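Local coordinates for putative lipoprotein (PDB 3BDU), which is of unknown function but is probably a membrane-attached bacterial lipoprotein whose mature part forms a small all-beta domain of the DUF903 family, probably SH3-like, at residues Y5-N10 with I15-K20; I30-A35 with Q40-D45. All blocks are in the same frame, centred on the assembly; numbering follows the deposited sequence.

Contact 1: residues Y5-N10 with I15-K20; sequences YVLHTN and IVAEGK
Tyr5 crosses the start of the Lys20 side chain at a slant, at the open end of an antiparallel hairpin. Lys20 CA sits over one ring face, 3.8 Å from the centroid of the Tyr5 ring and 24° off its normal, a CH-pi contact displaced toward the rim. Farther out, Lys20 CB is 3.6 Å from Tyr5 CZ, and Lys20 CD passes 3.7 Å from Tyr5 OH. With CG anti to the carbonyl carbon (chi1 -75°), the phenol swings beyond Ala17 to the backbone at Gly19 and Lys20, and its hydroxyl is hydrogen-bonded with Lys52 NZ. Lys20 bends at its third torsion (83°), and its ammonium forms salt bridges with Asp24 and Glu26 of the second subunit. Behind this pair run the first two strands of what is probably an SH3-like fold, as the family suggests. Tyr5 with Ala17 and Leu7 with Ile15 are hydrogen-bonded pairs, four N-H...O bonds in all; between them Val6 faces Val16 as a non-hydrogen-bonded pair on the other side of the sheet. Tyr5, Leu7, Ala17 and Ile15 share the face turned to the interior. There Leu7 CD1 reaches along the hairpin to the Ala17 methyl, 3.7 Å from Ala17 CB, rather than staying over its own partner. Ile15 stretches the other way, and Ile15 CD1 touches Thr9 CG2 at 4.0 Å, the two side chains crossing at about a right angle. Thr9 OG1 is meanwhile engaged by Asp11 and by the backbone N of Arg13.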
# COMPACT_ATOMS: atom_id res chain seq x y z
N TYR A 5 26.37 -6.75 2.95
CA TYR A 5 25.42 -5.75 3.39
C TYR A 5 24.88 -6.19 4.75
O TYR A 5 24.92 -7.38 5.09
CB TYR A 5 24.25 -5.63 2.41
CG TYR A 5 24.59 -4.90 1.13
CD1 TYR A 5 24.13 -3.61 0.89
CD2 TYR A 5 25.40 -5.50 0.16
CE1 TYR A 5 24.46 -2.92 -0.28
CE2 TYR A 5 25.73 -4.82 -1.01
CZ TYR A 5 25.26 -3.54 -1.22
OH TYR A 5 25.59 -2.87 -2.38
N VAL A 6 24.39 -5.23 5.52
CA VAL A 6 23.81 -5.52 6.82
C VAL A 6 22.39 -4.98 6.80
O VAL A 6 22.18 -3.79 6.61
CB VAL A 6 24.56 -4.82 7.96
CG1 VAL A 6 23.87 -5.12 9.28
CG2 VAL A 6 26.02 -5.29 8.02
N LEU A 7 21.40 -5.86 6.97
CA LEU A 7 20.00 -5.45 6.99
C LEU A 7 19.53 -5.27 8.43
O LEU A 7 19.79 -6.12 9.29
CB LEU A 7 19.11 -6.50 6.33
CG LEU A 7 19.17 -6.79 4.83
CD1 LEU A 7 20.59 -7.20 4.44
CD2 LEU A 7 18.19 -7.91 4.49
N HIS A 8 18.85 -4.15 8.70
CA HIS A 8 18.31 -3.88 10.03
C HIS A 8 16.80 -4.04 9.89
O HIS A 8 16.17 -3.36 9.08
CB HIS A 8 18.66 -2.46 10.48
CG HIS A 8 20.14 -2.22 10.56
ND1 HIS A 8 20.96 -2.23 9.45
CD2 HIS A 8 20.95 -2.02 11.63
CE1 HIS A 8 22.21 -2.05 9.83
NE2 HIS A 8 22.23 -1.91 11.15
N THR A 9 16.24 -4.96 10.66
CA THR A 9 14.81 -5.24 10.61
C THR A 9 14.02 -4.37 11.58
O THR A 9 14.58 -3.78 12.51
CB THR A 9 14.51 -6.69 10.98
OG1 THR A 9 14.76 -6.87 12.37
CG2 THR A 9 15.41 -7.63 10.18
N ASN A 10 12.71 -4.31 11.38
CA ASN A 10 11.88 -3.51 12.26
C ASN A 10 11.60 -4.24 13.57
O ASN A 10 10.80 -3.78 14.39
CB ASN A 10 10.58 -3.10 11.57
CG ASN A 10 10.76 -1.87 10.69
OD1 ASN A 10 11.40 -0.90 11.09
ND2 ASN A 10 10.18 -1.90 9.50
N ILE A 15 21.00 -8.52 10.05
CA ILE A 15 21.29 -9.70 9.25
C ILE A 15 22.38 -9.39 8.23
O ILE A 15 22.33 -8.37 7.55
CB ILE A 15 20.00 -10.17 8.51
CG1 ILE A 15 18.87 -10.39 9.52
CG2 ILE A 15 20.25 -11.46 7.74
CD1 ILE A 15 17.54 -10.77 8.90
N VAL A 16 23.39 -10.26 8.15
CA VAL A 16 24.47 -10.07 7.19
C VAL A 16 24.08 -10.72 5.87
O VAL A 16 23.65 -11.88 5.84
CB VAL A 16 25.79 -10.71 7.67
CG1 VAL A 16 26.86 -10.54 6.60
CG2 VAL A 16 26.24 -10.08 8.98
N ALA A 17 24.23 -9.98 4.79
CA ALA A 17 23.91 -10.50 3.47
C ALA A 17 25.16 -10.46 2.60
O ALA A 17 25.96 -9.53 2.70
CB ALA A 17 22.81 -9.65 2.82
N GLU A 18 25.33 -11.49 1.77
CA GLU A 18 26.44 -11.57 0.84
C GLU A 18 25.87 -11.09 -0.49
O GLU A 18 25.15 -11.84 -1.16
CB GLU A 18 26.92 -13.02 0.68
CG GLU A 18 27.65 -13.59 1.89
CD GLU A 18 28.34 -14.92 1.58
OE1 GLU A 18 27.64 -15.92 1.31
OE2 GLU A 18 29.59 -14.95 1.61
N GLY A 19 26.17 -9.86 -0.86
CA GLY A 19 25.62 -9.32 -2.09
C GLY A 19 24.43 -8.45 -1.73
O GLY A 19 23.82 -8.66 -0.69
N LYS A 20 24.10 -7.49 -2.59
CA LYS A 20 23.00 -6.58 -2.32
C LYS A 20 21.62 -7.21 -2.34
O LYS A 20 21.22 -7.83 -3.32
CB LYS A 20 23.00 -5.41 -3.31
CG LYS A 20 22.05 -4.28 -2.90
CD LYS A 20 22.13 -3.04 -3.79
CE LYS A 20 21.29 -3.19 -5.04
NZ LYS A 20 21.25 -1.92 -5.82

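Contact 2: residues I30-A35 with Q40-D45; sequences ISYTDA and QQINRD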
# COMPACT_ATOMS: atom_id res chain seq x y z
N ILE A 30 12.01 -8.99 -0.22
CA ILE A 30 13.43 -8.71 -0.45
C ILE A 30 14.19 -10.02 -0.34
O ILE A 30 14.11 -10.71 0.67
CB ILE A 30 13.96 -7.71 0.58
CG1 ILE A 30 13.29 -6.35 0.35
CG2 ILE A 30 15.48 -7.59 0.46
CD1 ILE A 30 13.67 -5.32 1.38
N SER A 31 14.92 -10.36 -1.40
CA SER A 31 15.67 -11.60 -1.47
C SER A 31 17.16 -11.37 -1.28
O SER A 31 17.71 -10.36 -1.73
CB SER A 31 15.40 -12.26 -2.84
OG SER A 31 16.35 -13.26 -3.15
N TYR A 32 17.82 -12.29 -0.58
CA TYR A 32 19.26 -12.19 -0.34
C TYR A 32 19.86 -13.53 0.04
O TYR A 32 19.15 -14.51 0.22
CB TYR A 32 19.56 -11.18 0.80
CG TYR A 32 19.05 -11.59 2.16
CD1 TYR A 32 17.70 -11.46 2.50
CD2 TYR A 32 19.91 -12.13 3.12
CE1 TYR A 32 17.22 -11.85 3.75
CE2 TYR A 32 19.44 -12.53 4.38
CZ TYR A 32 18.09 -12.39 4.68
OH TYR A 32 17.61 -12.80 5.91
N THR A 33 21.18 -13.56 0.18
CA THR A 33 21.91 -14.76 0.58
C THR A 33 22.60 -14.40 1.89
O THR A 33 23.27 -13.37 1.96
CB THR A 33 22.98 -15.15 -0.46
OG1 THR A 33 22.36 -15.28 -1.75
CG2 THR A 33 23.63 -16.48 -0.09
N ASP A 34 22.43 -15.22 2.92
CA ASP A 34 23.05 -14.93 4.20
C ASP A 34 24.50 -15.39 4.24
O ASP A 34 25.01 -15.98 3.29
CB ASP A 34 22.27 -15.55 5.36
CG ASP A 34 22.13 -17.06 5.25
OD1 ASP A 34 23.08 -17.72 4.78
OD2 ASP A 34 21.07 -17.58 5.65
N ALA A 35 25.16 -15.12 5.37
CA ALA A 35 26.56 -15.47 5.56
C ALA A 35 26.84 -16.96 5.45
O ALA A 35 28.00 -17.38 5.37
CB ALA A 35 27.05 -14.95 6.92
N GLN A 40 17.51 -16.45 1.39
CA GLN A 40 16.44 -16.00 2.28
C GLN A 40 15.62 -14.89 1.63
O GLN A 40 16.09 -14.23 0.71
CB GLN A 40 17.06 -15.44 3.57
CG GLN A 40 18.11 -16.33 4.21
CD GLN A 40 17.53 -17.27 5.24
OE1 GLN A 40 18.22 -18.16 5.74
NE2 GLN A 40 16.26 -17.08 5.56
N GLN A 41 14.41 -14.71 2.14
CA GLN A 41 13.52 -13.65 1.67
C GLN A 41 12.91 -13.04 2.92
O GLN A 41 12.63 -13.75 3.89
CB GLN A 41 12.41 -14.21 0.78
CG GLN A 41 12.89 -14.98 -0.44
CD GLN A 41 12.34 -14.42 -1.74
OE1 GLN A 41 11.52 -13.50 -1.73
NE2 GLN A 41 12.79 -14.96 -2.87
N ILE A 42 12.71 -11.73 2.91
CA ILE A 42 12.14 -11.05 4.06
C ILE A 42 11.15 -9.99 3.58
O ILE A 42 11.42 -9.27 2.62
CB ILE A 42 13.25 -10.40 4.92
CG1 ILE A 42 12.63 -9.68 6.11
CG2 ILE A 42 14.07 -9.42 4.07
CD1 ILE A 42 13.66 -9.14 7.08
N ASN A 43 9.99 -9.91 4.24
CA ASN A 43 8.97 -8.93 3.88
C ASN A 43 9.59 -7.51 3.88
O ASN A 43 10.24 -7.11 4.85
CB ASN A 43 7.81 -9.00 4.88
CG ASN A 43 6.59 -8.21 4.43
OD1 ASN A 43 6.68 -7.02 4.13
ND2 ASN A 43 5.44 -8.88 4.37
N ARG A 44 9.37 -6.76 2.80
CA ARG A 44 9.91 -5.41 2.68
C ARG A 44 9.50 -4.53 3.86
O ARG A 44 10.22 -3.61 4.23
CB ARG A 44 9.42 -4.74 1.39
CG ARG A 44 9.80 -5.44 0.10
CD ARG A 44 9.07 -4.82 -1.09
NE ARG A 44 9.31 -3.38 -1.19
CZ ARG A 44 8.79 -2.60 -2.12
NH1 ARG A 44 7.99 -3.11 -3.05
NH2 ARG A 44 9.08 -1.30 -2.14
N ASP A 45 8.33 -4.80 4.43
CA ASP A 45 7.85 -4.01 5.56
C ASP A 45 8.66 -4.25 6.83
O ASP A 45 8.59 -3.46 7.77
CB ASP A 45 6.37 -4.29 5.83
CG ASP A 45 5.49 -3.86 4.66
OD1 ASP A 45 5.82 -2.84 4.02
OD2 ASP A 45 4.47 -4.54 4.40
O HOH W 1 16.89 -15.39 -1.76
O HOH W 2 14.89 -13.74 6.19
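Tyr32 has CG between its backbone N and carbonyl carbon (chi1 65°), which folds the ring across the neighbouring strand beneath Gln40. Because the two residues are paired in register, the methylene Gln40 CB then rests over one face of the Tyr32 ring, 3.8 Å from the centroid and off-centre toward the hydroxyl end, a CH-pi contact. Gln40 CG, anti to its own carbonyl carbon (chi1 -49°), lies near Tyr32 OH and 3.5 Å from Asp34 OD2. The next side chain on this face, Ile42, brings CG2 to 4.0 Å from Tyr32 CE1 and 3.9 Å from Ile30 CB, bridging the tyrosine and its own cross-strand partner. Farther along, Arg44 CG meets Ile30 CG1 at 3.6 Å, the two chains crossing at about a right angle. Tyr32 with Gln40 and Ile30 with Ile42 are hydrogen-bonded pairs of an antiparallel hairpin. On the other face Ser31 opposes Gln41, whose amide is held by Thr27 and Asp24. Two waters stitch the hairpin: one joins Ser31 OG to Gln40 O, another Tyr32 OH to Gln41 O. Past the strand, Asn43 OD1 accepts from Asp45 N in an Asx turn. Strand 30-33 lies between strands 22-23 and 39-42; Tyr32 packs on Leu7, Ile15 and Ala17 of the first hairpin, Ile30 and Ile42 on Val47 of strand 47-52, and residues 40-42 continue the sheet into a strand of the third subunit.

How the contacts relate
Contacts 1 and 2 are successive antiparallel hairpins, each belonging to its own three-stranded sheet, and their centres lie about 8 Å apart. Both are partly buried: Leu7 and Ala17 of contact 1 and Ile30, Tyr32 and Ile42 of contact 2 are buried, while Val16 and Glu18, and Arg44 and Asp45, are exposed. A probable backbone hydrogen bond, Glu18 N to Thr33 O, and a side-chain one, Asn10 ND2 to Asp45 O, also join them. Both tyrosines are buried; Tyr5 is at its hairpin mouth beside Pro21 and Met50, Tyr32 between the two sheets. The outward face pairs valines in contact 1 but polar Ser31 and Gln41 in contact 2.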